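PDB 3BQW: putative capsid protein of prophage from Escherichia coli CFT073, which is not functionally characterised but probably serves as a major capsid subunit, assembling in many copies into the icosahedral shell of the phage head. Local coordinates for residues T32-F36 with G285-G291; E55-M59 with V338-I342; L13-L17 with I121-R126. Residue numbers count along the deposited sequence, not the author numbering.

Contact 1 of 3, residues T32-F36 with G285-G291; sequences TTLFF and GNTNNKG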
ATOM      1  N   THR A  32      -0.094   4.376   1.103  1.00 21.72           N
ATOM      2  CA  THR A  32      -1.521   4.358   0.917  1.00 21.66           C
ATOM      3  C   THR A  32      -2.204   5.463   1.739  1.00 21.95           C
ATOM      4  O   THR A  32      -3.024   6.252   1.212  1.00 21.01           O
ATOM      5  CB  THR A  32      -2.097   3.014   1.271  1.00 21.95           C
ATOM      6  OG1 THR A  32      -1.453   2.000   0.474  1.00 20.13           O
ATOM      7  CG2 THR A  32      -3.621   3.015   1.037  1.00 20.07           C
ATOM      8  N   THR A  33      -1.825   5.552   3.003  1.00 21.61           N
ATOM      9  CA  THR A  33      -2.410   6.520   3.894  1.00 21.86           C
ATOM     10  C   THR A  33      -2.078   7.976   3.528  1.00 22.10           C
ATOM     11  O   THR A  33      -2.927   8.845   3.629  1.00 22.62           O
ATOM     12  CB  THR A  33      -1.986   6.212   5.331  1.00 21.86           C
ATOM     13  OG1 THR A  33      -2.436   4.884   5.664  1.00 23.00           O
ATOM     14  CG2 THR A  33      -2.606   7.228   6.318  1.00 22.35           C
ATOM     15  N   LEU A  34      -0.837   8.256   3.153  1.00 22.43           N
ATOM     16  CA  LEU A  34      -0.449   9.623   2.865  1.00 22.96           C
ATOM     17  C   LEU A  34      -0.972  10.070   1.508  1.00 22.89           C
ATOM     18  O   LEU A  34      -1.483  11.189   1.368  1.00 23.61           O
ATOM     19  CB  LEU A  34       1.079   9.767   2.889  1.00 23.52           C
ATOM     20  CG  LEU A  34       1.743   9.698   4.263  1.00 24.82           C
ATOM     21  CD1 LEU A  34       3.239   9.641   4.121  1.00 24.65           C
ATOM     22  CD2 LEU A  34       1.320  10.882   5.098  1.00 24.22           C
ATOM     23  N   PHE A  35      -0.849   9.193   0.511  1.00 22.08           N
ATOM     24  CA  PHE A  35      -0.943   9.620  -0.874  1.00 22.10           C
ATOM     25  C   PHE A  35      -2.113   9.007  -1.655  1.00 21.52           C
ATOM     26  O   PHE A  35      -2.419   9.465  -2.755  1.00 21.19           O
ATOM     27  CB  PHE A  35       0.412   9.342  -1.586  1.00 22.04           C
ATOM     28  CG  PHE A  35       1.591  10.014  -0.932  1.00 21.62           C
ATOM     29  CD1 PHE A  35       1.595  11.399  -0.726  1.00 24.11           C
ATOM     30  CD2 PHE A  35       2.705   9.285  -0.556  1.00 22.26           C
ATOM     31  CE1 PHE A  35       2.665  12.035  -0.118  1.00 23.52           C
ATOM     32  CE2 PHE A  35       3.791   9.913   0.049  1.00 23.49           C
ATOM     33  CZ  PHE A  35       3.777  11.293   0.266  1.00 22.76           C
ATOM     34  N   PHE A  36      -2.744   7.970  -1.100  1.00 21.73           N
ATOM     35  CA  PHE A  36      -3.880   7.302  -1.730  1.00 21.16           C
ATOM     36  C   PHE A  36      -4.972   6.978  -0.716  1.00 22.11           C
ATOM     37  O   PHE A  36      -5.500   5.852  -0.703  1.00 21.43           O
ATOM     38  CB  PHE A  36      -3.437   6.009  -2.415  1.00 21.39           C
ATOM     39  CG  PHE A  36      -2.303   6.180  -3.380  1.00 22.17           C
ATOM     40  CD1 PHE A  36      -2.541   6.391  -4.723  1.00 21.42           C
ATOM     41  CD2 PHE A  36      -0.978   6.118  -2.932  1.00 22.14           C
ATOM     42  CE1 PHE A  36      -1.473   6.550  -5.607  1.00 21.67           C
ATOM     43  CE2 PHE A  36       0.071   6.285  -3.792  1.00 21.68           C
ATOM     44  CZ  PHE A  36      -0.168   6.501  -5.138  1.00 21.36           C
ATOM     45  N   GLY A 285       7.490  14.338  -1.073  1.00 22.11           N
ATOM     46  CA  GLY A 285       6.116  14.549  -1.510  1.00 22.31           C
ATOM     47  C   GLY A 285       5.387  15.575  -0.678  1.00 22.41           C
ATOM     48  O   GLY A 285       5.971  16.211   0.211  1.00 23.05           O
ATOM     49  N   ASN A 286       4.104  15.730  -0.973  1.00 22.65           N
ATOM     50  CA  ASN A 286       3.234  16.702  -0.287  1.00 23.14           C
ATOM     51  C   ASN A 286       2.002  15.934   0.187  1.00 22.78           C
ATOM     52  O   ASN A 286       1.298  15.322  -0.609  1.00 22.38           O
ATOM     53  CB  ASN A 286       2.876  17.885  -1.209  1.00 22.88           C
ATOM     54  CG  ASN A 286       2.266  19.079  -0.448  1.00 24.60           C
ATOM     55  OD1 ASN A 286       1.182  18.978   0.120  1.00 25.68           O
ATOM     56  ND2 ASN A 286       2.979  20.200  -0.421  1.00 25.04           N
ATOM     57  N   THR A 287       1.764  15.952   1.490  1.00 23.46           N
ATOM     58  CA  THR A 287       0.646  15.239   2.081  1.00 23.66           C
ATOM     59  C   THR A 287      -0.749  15.771   1.668  1.00 23.65           C
ATOM     60  O   THR A 287      -1.742  15.150   1.964  1.00 23.88           O
ATOM     61  CB  THR A 287       0.752  15.239   3.627  1.00 24.02           C
ATOM     62  OG1 THR A 287       0.701  16.590   4.124  1.00 24.44           O
ATOM     63  CG2 THR A 287       2.033  14.537   4.081  1.00 23.49           C
ATOM     64  N   ASN A 288      -0.807  16.925   1.019  1.00 23.97           N
ATOM     65  CA  ASN A 288      -2.040  17.409   0.393  1.00 24.20           C
ATOM     66  C   ASN A 288      -2.337  16.753  -0.969  1.00 23.63           C
ATOM     67  O   ASN A 288      -3.416  16.940  -1.509  1.00 23.50           O
ATOM     68  CB  ASN A 288      -1.963  18.927   0.202  1.00 23.86           C
ATOM     69  CG  ASN A 288      -1.719  19.668   1.503  1.00 25.81           C
ATOM     70  OD1 ASN A 288      -0.635  20.246   1.721  1.00 28.63           O
ATOM     71  ND2 ASN A 288      -2.732  19.674   2.380  1.00 23.98           N
ATOM     72  N   ASN A 289      -1.367  16.030  -1.535  1.00 23.37           N
ATOM     73  CA  ASN A 289      -1.480  15.427  -2.881  1.00 22.76           C
ATOM     74  C   ASN A 289      -2.109  14.026  -2.727  1.00 22.65           C
ATOM     75  O   ASN A 289      -1.428  12.981  -2.769  1.00 22.04           O
ATOM     76  CB  ASN A 289      -0.088  15.373  -3.537  1.00 22.58           C
ATOM     77  CG  ASN A 289      -0.111  14.905  -4.993  1.00 23.30           C
ATOM     78  OD1 ASN A 289      -1.066  15.142  -5.740  1.00 26.27           O
ATOM     79  ND2 ASN A 289       0.962  14.255  -5.405  1.00 23.13           N
ATOM     80  N   LYS A 290      -3.406  14.017  -2.476  1.00 21.75           N
ATOM     81  CA  LYS A 290      -4.093  12.769  -2.094  1.00 22.75           C
ATOM     82  C   LYS A 290      -4.941  12.251  -3.216  1.00 21.65           C
ATOM     83  O   LYS A 290      -5.869  12.911  -3.624  1.00 20.85           O
ATOM     84  CB  LYS A 290      -5.024  12.962  -0.897  1.00 22.44           C
ATOM     85  CG  LYS A 290      -4.364  13.472   0.366  1.00 24.91           C
ATOM     86  CD  LYS A 290      -5.408  14.256   1.110  1.00 27.14           C
ATOM     87  CE  LYS A 290      -4.998  14.582   2.492  1.00 31.63           C
ATOM     88  NZ  LYS A 290      -5.757  15.774   2.957  1.00 33.25           N
ATOM     89  N   GLY A 291      -4.614  11.055  -3.678  1.00 22.83           N
ATOM     90  CA  GLY A 291      -5.424  10.316  -4.631  1.00 22.51           C
ATOM     91  C   GLY A 291      -6.216   9.246  -3.921  1.00 22.90           C
ATOM     92  O   GLY A 291      -6.682   9.438  -2.802  1.00 23.00           O
TER
HETATM   93  O   HOH W   1      -1.647  12.956   3.083  1.00 19.38           O
HETATM   94  O   HOH W   2      -1.380  11.023  -4.894  1.00 22.00           O

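Contact 2 of 3, residues E55-M59 with V338-I342; sequences EEVTM and VPADI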
ATOM      1  N   GLU A  55     -12.439  15.981  -9.650  1.00 46.55           N
ATOM      2  CA  GLU A  55     -11.704  16.294 -10.871  1.00 47.68           C
ATOM      3  C   GLU A  55     -10.189  16.274 -10.683  1.00 47.43           C
ATOM      4  O   GLU A  55      -9.452  16.152 -11.659  1.00 48.21           O
ATOM      5  CB  GLU A  55     -12.085  17.674 -11.388  1.00 47.89           C
ATOM      6  CG  GLU A  55     -13.543  17.847 -11.805  1.00 49.04           C
ATOM      7  CD  GLU A  55     -13.815  19.266 -12.297  1.00 49.57           C
ATOM      8  OE1 GLU A  55     -12.821  20.002 -12.544  1.00 50.94           O
ATOM      9  OE2 GLU A  55     -15.012  19.643 -12.421  1.00 51.40           O
ATOM     10  N   GLU A  56      -9.736  16.418  -9.439  1.00 47.05           N
ATOM     11  CA  GLU A  56      -8.313  16.654  -9.137  1.00 46.51           C
ATOM     12  C   GLU A  56      -7.435  15.404  -9.035  1.00 44.09           C
ATOM     13  O   GLU A  56      -6.249  15.514  -8.746  1.00 44.76           O
ATOM     14  CB  GLU A  56      -8.151  17.552  -7.883  1.00 47.43           C
ATOM     15  CG  GLU A  56      -8.862  17.070  -6.578  1.00 51.46           C
ATOM     16  CD  GLU A  56      -8.018  16.116  -5.718  1.00 54.80           C
ATOM     17  OE1 GLU A  56      -6.794  16.355  -5.586  1.00 55.04           O
ATOM     18  OE2 GLU A  56      -8.601  15.149  -5.154  1.00 56.96           O
ATOM     19  N   VAL A  57      -7.987  14.221  -9.286  1.00 41.30           N
ATOM     20  CA  VAL A  57      -7.156  13.035  -9.421  1.00 39.02           C
ATOM     21  C   VAL A  57      -6.910  12.677 -10.904  1.00 36.59           C
ATOM     22  O   VAL A  57      -7.546  13.221 -11.799  1.00 35.05           O
ATOM     23  CB  VAL A  57      -7.685  11.861  -8.591  1.00 39.33           C
ATOM     24  CG1 VAL A  57      -8.107  12.359  -7.207  1.00 40.35           C
ATOM     25  CG2 VAL A  57      -8.820  11.151  -9.291  1.00 39.91           C
ATOM     26  N   THR A  58      -5.938  11.795 -11.142  1.00 34.70           N
ATOM     27  CA  THR A  58      -5.518  11.413 -12.504  1.00 33.00           C
ATOM     28  C   THR A  58      -6.610  10.589 -13.188  1.00 33.01           C
ATOM     29  O   THR A  58      -7.146   9.646 -12.607  1.00 31.76           O
ATOM     30  CB  THR A  58      -4.196  10.607 -12.458  1.00 32.24           C
ATOM     31  OG1 THR A  58      -3.222  11.369 -11.752  1.00 30.56           O
ATOM     32  CG2 THR A  58      -3.659  10.315 -13.818  1.00 31.22           C
ATOM     33  N   MET A  59      -6.937  10.927 -14.430  1.00 32.98           N
ATOM     34  CA  MET A  59      -8.100  10.276 -15.054  1.00 33.83           C
ATOM     35  C   MET A  59      -7.785   9.455 -16.296  1.00 32.05           C
ATOM     36  O   MET A  59      -8.689   8.929 -16.937  1.00 31.86           O
ATOM     37  CB  MET A  59      -9.202  11.304 -15.306  1.00 34.19           C
ATOM     38  CG  MET A  59     -10.002  11.573 -14.030  1.00 35.80           C
ATOM     39  SD  MET A  59     -11.221  12.807 -14.347  1.00 36.99           S
ATOM     40  CE  MET A  59     -12.637  12.103 -13.531  1.00 37.50           C
ATOM     41  N   VAL A 338      -4.678   5.144  -7.490  1.00 22.40           N
ATOM     42  CA  VAL A 338      -4.732   6.155  -8.519  1.00 22.74           C
ATOM     43  C   VAL A 338      -4.243   7.454  -7.886  1.00 22.83           C
ATOM     44  O   VAL A 338      -4.858   7.922  -6.931  1.00 22.91           O
ATOM     45  CB  VAL A 338      -6.162   6.349  -9.069  1.00 22.40           C
ATOM     46  CG1 VAL A 338      -6.162   7.430 -10.129  1.00 21.78           C
ATOM     47  CG2 VAL A 338      -6.702   5.018  -9.635  1.00 21.95           C
ATOM     48  N   PRO A 339      -3.157   8.027  -8.418  1.00 22.75           N
ATOM     49  CA  PRO A 339      -2.588   9.213  -7.782  1.00 23.40           C
ATOM     50  C   PRO A 339      -3.372  10.448  -8.122  1.00 23.83           C
ATOM     51  O   PRO A 339      -4.108  10.459  -9.106  1.00 24.47           O
ATOM     52  CB  PRO A 339      -1.182   9.290  -8.375  1.00 22.75           C
ATOM     53  CG  PRO A 339      -1.339   8.740  -9.758  1.00 23.07           C
ATOM     54  CD  PRO A 339      -2.377   7.620  -9.612  1.00 23.12           C
ATOM     55  N   ALA A 340      -3.229  11.479  -7.296  1.00 24.69           N
ATOM     56  CA  ALA A 340      -3.763  12.777  -7.618  1.00 24.43           C
ATOM     57  C   ALA A 340      -2.841  13.318  -8.702  1.00 24.97           C
ATOM     58  O   ALA A 340      -3.196  13.240  -9.862  1.00 26.18           O
ATOM     59  CB  ALA A 340      -3.849  13.693  -6.393  1.00 24.46           C
ATOM     60  N   ASP A 341      -1.651  13.798  -8.351  1.00 25.17           N
ATOM     61  CA  ASP A 341      -0.698  14.343  -9.322  1.00 25.69           C
ATOM     62  C   ASP A 341       0.691  13.693  -9.138  1.00 26.03           C
ATOM     63  O   ASP A 341       1.402  14.001  -8.176  1.00 26.92           O
ATOM     64  CB  ASP A 341      -0.628  15.864  -9.171  1.00 25.54           C
ATOM     65  CG  ASP A 341       0.196  16.543 -10.242  1.00 26.19           C
ATOM     66  OD1 ASP A 341       0.831  15.879 -11.076  1.00 27.58           O
ATOM     67  OD2 ASP A 341       0.196  17.787 -10.263  1.00 30.03           O
ATOM     68  N   ILE A 342       1.066  12.804 -10.064  1.00 25.69           N
ATOM     69  CA  ILE A 342       2.337  12.059  -9.983  1.00 25.88           C
ATOM     70  C   ILE A 342       3.559  12.985 -10.080  1.00 26.12           C
ATOM     71  O   ILE A 342       4.658  12.635  -9.654  1.00 26.28           O
ATOM     72  CB  ILE A 342       2.403  10.925 -11.081  1.00 25.39           C
ATOM     73  CG1 ILE A 342       3.332   9.776 -10.654  1.00 24.48           C
ATOM     74  CG2 ILE A 342       2.732  11.499 -12.502  1.00 24.88           C
ATOM     75  CD1 ILE A 342       2.738   8.853  -9.531  1.00 23.76           C
TER
HETATM   76  O   HOH W   3      -0.791  12.138 -12.293  1.00 22.97           O

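Contact 3 of 3, residues L13-L17 with I121-R126; sequences LFAYL and ITGNMR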
ATOM      1  N   LEU A  13     -19.830 -12.485   8.096  1.00 30.15           N
ATOM      2  CA  LEU A  13     -18.442 -12.101   7.833  1.00 29.14           C
ATOM      3  C   LEU A  13     -18.261 -10.578   7.710  1.00 28.61           C
ATOM      4  O   LEU A  13     -17.276 -10.032   8.212  1.00 28.40           O
ATOM      5  CB  LEU A  13     -17.935 -12.814   6.579  1.00 29.54           C
ATOM      6  CG  LEU A  13     -18.078 -14.344   6.515  1.00 29.21           C
ATOM      7  CD1 LEU A  13     -17.710 -14.838   5.137  1.00 30.27           C
ATOM      8  CD2 LEU A  13     -17.250 -15.042   7.564  1.00 29.31           C
ATOM      9  N   PHE A  14     -19.191  -9.886   7.054  1.00 28.27           N
ATOM     10  CA  PHE A  14     -19.154  -8.409   6.996  1.00 29.15           C
ATOM     11  C   PHE A  14     -19.293  -7.742   8.369  1.00 29.60           C
ATOM     12  O   PHE A  14     -18.713  -6.688   8.604  1.00 29.99           O
ATOM     13  CB  PHE A  14     -20.243  -7.841   6.073  1.00 29.69           C
ATOM     14  CG  PHE A  14     -19.838  -7.748   4.624  1.00 29.42           C
ATOM     15  CD1 PHE A  14     -20.544  -8.422   3.651  1.00 29.94           C
ATOM     16  CD2 PHE A  14     -18.743  -6.984   4.245  1.00 30.13           C
ATOM     17  CE1 PHE A  14     -20.155  -8.328   2.308  1.00 30.62           C
ATOM     18  CE2 PHE A  14     -18.356  -6.894   2.929  1.00 29.90           C
ATOM     19  CZ  PHE A  14     -19.064  -7.564   1.960  1.00 30.68           C
ATOM     20  N   ALA A  15     -20.062  -8.349   9.261  1.00 29.99           N
ATOM     21  CA  ALA A  15     -20.202  -7.865  10.645  1.00 30.69           C
ATOM     22  C   ALA A  15     -18.843  -7.750  11.330  1.00 31.22           C
ATOM     23  O   ALA A  15     -18.605  -6.817  12.082  1.00 31.74           O
ATOM     24  CB  ALA A  15     -21.139  -8.796  11.457  1.00 29.84           C
ATOM     25  N   TYR A  16     -17.955  -8.700  11.060  1.00 31.71           N
ATOM     26  CA  TYR A  16     -16.608  -8.652  11.606  1.00 32.57           C
ATOM     27  C   TYR A  16     -15.730  -7.645  10.860  1.00 33.45           C
ATOM     28  O   TYR A  16     -15.039  -6.830  11.461  1.00 32.91           O
ATOM     29  CB  TYR A  16     -15.963 -10.027  11.532  1.00 32.55           C
ATOM     30  CG  TYR A  16     -14.605 -10.025  12.162  1.00 32.16           C
ATOM     31  CD1 TYR A  16     -14.473  -9.890  13.552  1.00 33.25           C
ATOM     32  CD2 TYR A  16     -13.461 -10.128  11.396  1.00 30.73           C
ATOM     33  CE1 TYR A  16     -13.233  -9.863  14.146  1.00 33.64           C
ATOM     34  CE2 TYR A  16     -12.204 -10.091  11.991  1.00 32.13           C
ATOM     35  CZ  TYR A  16     -12.105  -9.951  13.363  1.00 31.51           C
ATOM     36  OH  TYR A  16     -10.891  -9.941  13.965  1.00 32.49           O
ATOM     37  N   LEU A  17     -15.768  -7.732   9.541  1.00 34.39           N
ATOM     38  CA  LEU A  17     -14.976  -6.879   8.676  1.00 36.22           C
ATOM     39  C   LEU A  17     -15.266  -5.389   8.951  1.00 37.90           C
ATOM     40  O   LEU A  17     -14.380  -4.543   8.858  1.00 37.74           O
ATOM     41  CB  LEU A  17     -15.256  -7.261   7.211  1.00 35.63           C
ATOM     42  CG  LEU A  17     -14.248  -7.014   6.105  1.00 36.85           C
ATOM     43  CD1 LEU A  17     -12.797  -7.494   6.470  1.00 37.04           C
ATOM     44  CD2 LEU A  17     -14.749  -7.663   4.809  1.00 36.17           C
ATOM     45  N   ILE A 121     -11.529 -18.301  11.451  1.00 22.41           N
ATOM     46  CA  ILE A 121     -12.127 -17.596  10.334  1.00 22.62           C
ATOM     47  C   ILE A 121     -11.718 -16.129  10.369  1.00 23.12           C
ATOM     48  O   ILE A 121     -11.212 -15.601   9.372  1.00 23.31           O
ATOM     49  CB  ILE A 121     -13.666 -17.735  10.304  1.00 23.32           C
ATOM     50  CG1 ILE A 121     -14.061 -19.152   9.854  1.00 22.44           C
ATOM     51  CG2 ILE A 121     -14.291 -16.687   9.377  1.00 23.13           C
ATOM     52  CD1 ILE A 121     -15.459 -19.550  10.233  1.00 22.92           C
ATOM     53  N   THR A 122     -11.889 -15.498  11.527  1.00 22.94           N
ATOM     54  CA  THR A 122     -11.587 -14.090  11.700  1.00 23.17           C
ATOM     55  C   THR A 122     -10.083 -13.848  11.609  1.00 24.00           C
ATOM     56  O   THR A 122      -9.630 -12.823  11.054  1.00 23.51           O
ATOM     57  CB  THR A 122     -12.127 -13.555  13.043  1.00 23.88           C
ATOM     58  OG1 THR A 122     -11.703 -14.391  14.128  1.00 23.30           O
ATOM     59  CG2 THR A 122     -13.686 -13.474  13.042  1.00 21.68           C
ATOM     60  N   GLY A 123      -9.301 -14.792  12.141  1.00 23.89           N
ATOM     61  CA  GLY A 123      -7.842 -14.712  12.028  1.00 23.19           C
ATOM     62  C   GLY A 123      -7.371 -14.722  10.586  1.00 23.07           C
ATOM     63  O   GLY A 123      -6.488 -13.954  10.207  1.00 24.11           O
ATOM     64  N   ASN A 124      -7.950 -15.603   9.781  1.00 23.22           N
ATOM     65  CA  ASN A 124      -7.621 -15.705   8.364  1.00 23.01           C
ATOM     66  C   ASN A 124      -8.181 -14.547   7.556  1.00 22.68           C
ATOM     67  O   ASN A 124      -7.544 -14.091   6.602  1.00 23.05           O
ATOM     68  CB  ASN A 124      -8.057 -17.046   7.795  1.00 23.67           C
ATOM     69  CG  ASN A 124      -7.126 -18.181   8.218  1.00 25.59           C
ATOM     70  OD1 ASN A 124      -5.969 -18.188   7.858  1.00 26.44           O
ATOM     71  ND2 ASN A 124      -7.634 -19.124   9.006  1.00 28.84           N
ATOM     72  N   MET A 125      -9.334 -14.030   7.949  1.00 22.38           N
ATOM     73  CA  MET A 125      -9.860 -12.815   7.333  1.00 22.14           C
ATOM     74  C   MET A 125      -8.904 -11.655   7.523  1.00 22.80           C
ATOM     75  O   MET A 125      -8.648 -10.913   6.568  1.00 22.63           O
ATOM     76  CB  MET A 125     -11.233 -12.436   7.915  1.00 22.68           C
ATOM     77  CG  MET A 125     -12.422 -13.273   7.414  1.00 23.58           C
ATOM     78  SD  MET A 125     -14.019 -12.822   8.170  1.00 19.74           S
ATOM     79  CE  MET A 125     -14.167 -11.231   7.383  1.00 17.38           C
ATOM     80  N   ARG A 126      -8.394 -11.474   8.748  1.00 23.35           N
ATOM     81  CA  ARG A 126      -7.436 -10.406   9.030  1.00 24.87           C
ATOM     82  C   ARG A 126      -6.165 -10.540   8.193  1.00 24.63           C
ATOM     83  O   ARG A 126      -5.612  -9.558   7.739  1.00 24.23           O
ATOM     84  CB  ARG A 126      -7.061 -10.336  10.526  1.00 24.53           C
ATOM     85  CG  ARG A 126      -8.172  -9.764  11.420  1.00 25.98           C
ATOM     86  CD  ARG A 126      -7.696  -9.408  12.836  1.00 27.69           C
ATOM     87  NE  ARG A 126      -6.836 -10.415  13.475  1.00 28.31           N
ATOM     88  CZ  ARG A 126      -7.266 -11.471  14.159  1.00 30.58           C
ATOM     89  NH1 ARG A 126      -8.561 -11.710  14.325  1.00 33.92           N
ATOM     90  NH2 ARG A 126      -6.384 -12.310  14.688  1.00 31.06           N
TER

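Contact 1 of 3, residues T32-F36 with G285-G291
Two water molecules sit between the C-terminal end of the helix and the loop, and both give protons to backbone carbonyls on either side. Water 1 lies a short 2.5 Å from Leu-34 O and 2.5 Å from Thr-287 O; water 2 lies 2.8 Å from Phe-35 O and 2.9 Å from Asn-289 O. Four acceptors that could not pair with one another are joined this way. Phe-35 O also takes the one direct hydrogen bond across the contact, from Gly-291 N at 2.9 Å and nearly straight, just where Phe-36 leaves helical geometry.

Residues 286-289 form a type I turn, and an Asx turn fixes its start: Asn-286 OD1 accepts from Asn-288 N (3.0 Å), while the side-chain ND2 of Asn-286 is hydrogen-bonded to Pro-203 O. The Phe-35 ring reaches back to this turn. Its edge meets the backbone, with Phe-35 CE1 3.6 Å from Asn-286 O, and Phe-35 CZ lies 4.4 Å from Gly-285 CA. A beta carbon on Gly-285 would come only 3.0 Å from Phe-35 CZ, so the ring occupies space that the glycine leaves open. Leu-34 CD2 packs on Thr-287 CG2 at 3.9 Å, and Val-206 and Ile-208 of strand 206-209 help enclose Phe-35.

The polar links thus join backbone to backbone, one directly and two through water: the last carbonyls of helix 30-35, which lack partners further along the helix, are satisfied by water and by Gly-291 in a largely buried contact.

Contact 2 of 3, residues E55-M59 with V338-I342
Thr-58 supplies the polar part of this contact with both its backbone and its hydroxyl. Its amide donates a well-aligned hydrogen bond to Pro-339 O (Thr-58 N to Pro-339 O 3.0 Å). The hydroxyl lies within reach of two carbonyls, Thr-58 OG1 being 2.7 Å from Ala-340 O and 2.9 Å from Pro-339 O, and its single proton may go to either. Water 3 donates to the same oxygen at 2.6 Å from Thr-58 OG1 and accepts from Ile-342 N at 3.0 Å, carrying the network one step further along the loop.

Around this network the two backbones run close, with Val-57 CA only 3.9 Å from Ala-340 CA. The small side chain of Ala-340 lies beside this approach, its CB 3.8 Å from Glu-56 O. Val-338 points at the other segment and puts CG1 3.5 Å from Thr-58 O, while Val-57 CB lies 3.9 Å from Pro-339 O. Further out, Leu-292 of strand 292-295 packs against both Val-57 and Val-338, and Trp-163 touches both Thr-58 and Pro-339.

The two segments do not pair with each other as strands. The loop before strand 61-67 is tied to the end of strand 327-338 through one threonine, whose amide is bonded to Pro-339 O and whose hydroxyl sits within reach of that carbonyl and of Ala-340 O.

Contact 3 of 3, residues L13-L17 with I121-R126
The main bump is Tyr-16, which projects from helix 10-17 straight at helix 113-146, its ring lying with one face on Thr-122, an edge beside Met-125 CE and the hydroxyl at Arg-126. The methyl CG2 of Thr-122 stands 3.5 Å from the ring centroid of Tyr-16, only 5° off the normal, a clean CH-pi contact. With its methyl used this way, the threonine turns its hydroxyl back to its own helix, bonding to Met-118 O. At the far end of the ring, Arg-126 NH1 donates to Tyr-16 OH at 2.9 Å.

The return bump is Met-125, which fills the hollow between Leu-13, Tyr-16 and Leu-17. Met-125 CE comes 3.4 Å from Leu-13 O, 4.2 Å from Tyr-16 CD2 at the ring edge, and 4.1 Å from Leu-17 CD1. The sulfur, Met-125 SD, lies 5.4 Å from the Tyr-16 centroid in an oblique Met-aromatic contact, and Leu-13 CD2 is 4.0 Å from Met-125 SD. Ile-121, one turn before Met-125, offers CG2 to Leu-13 CD2 at 3.8 Å.

The short axes cross at -57° and come no nearer than 10.9 Å, wide enough for these large side chains to interleave. Pro-315 of strand 314-319 touches Leu-13 and Leu-17, Val-329 of strand 327-338 touches Met-125, and Phe-25 meets Tyr-16 nearly at right angles. An N-terminal helix laid over a long helix that itself rests on a long-stranded sheet is consistent with the spine helix and peripheral domain of an HK97-like capsid protein.

Overall arrangement
Starting from the N terminus, the chain sets down the first halves of contact 3 (13-17), contact 1 (32-36) and contact 2 (55-59), then closes them in the same order, at 121-126, 285-291 and 338-342. Each pair therefore crosses and none nests. Contact 3 fastens the N-terminal helix to helix 113-146, which runs on to pass Thr-32 and Phe-36 of contact 1. There helix 30-35 packs against the loop leading from strand 281-285 of one mixed sheet to strand 292-295 of the other. Contact 2 joins the loop before strand 61-67, of the antiparallel sheet, to the end of strand 327-338, of the five-stranded mixed sheet. Contacts 1 and 2 touch, with Asn-289 ND2 2.8 Å from Asp-341 O, a probable hydrogen bond.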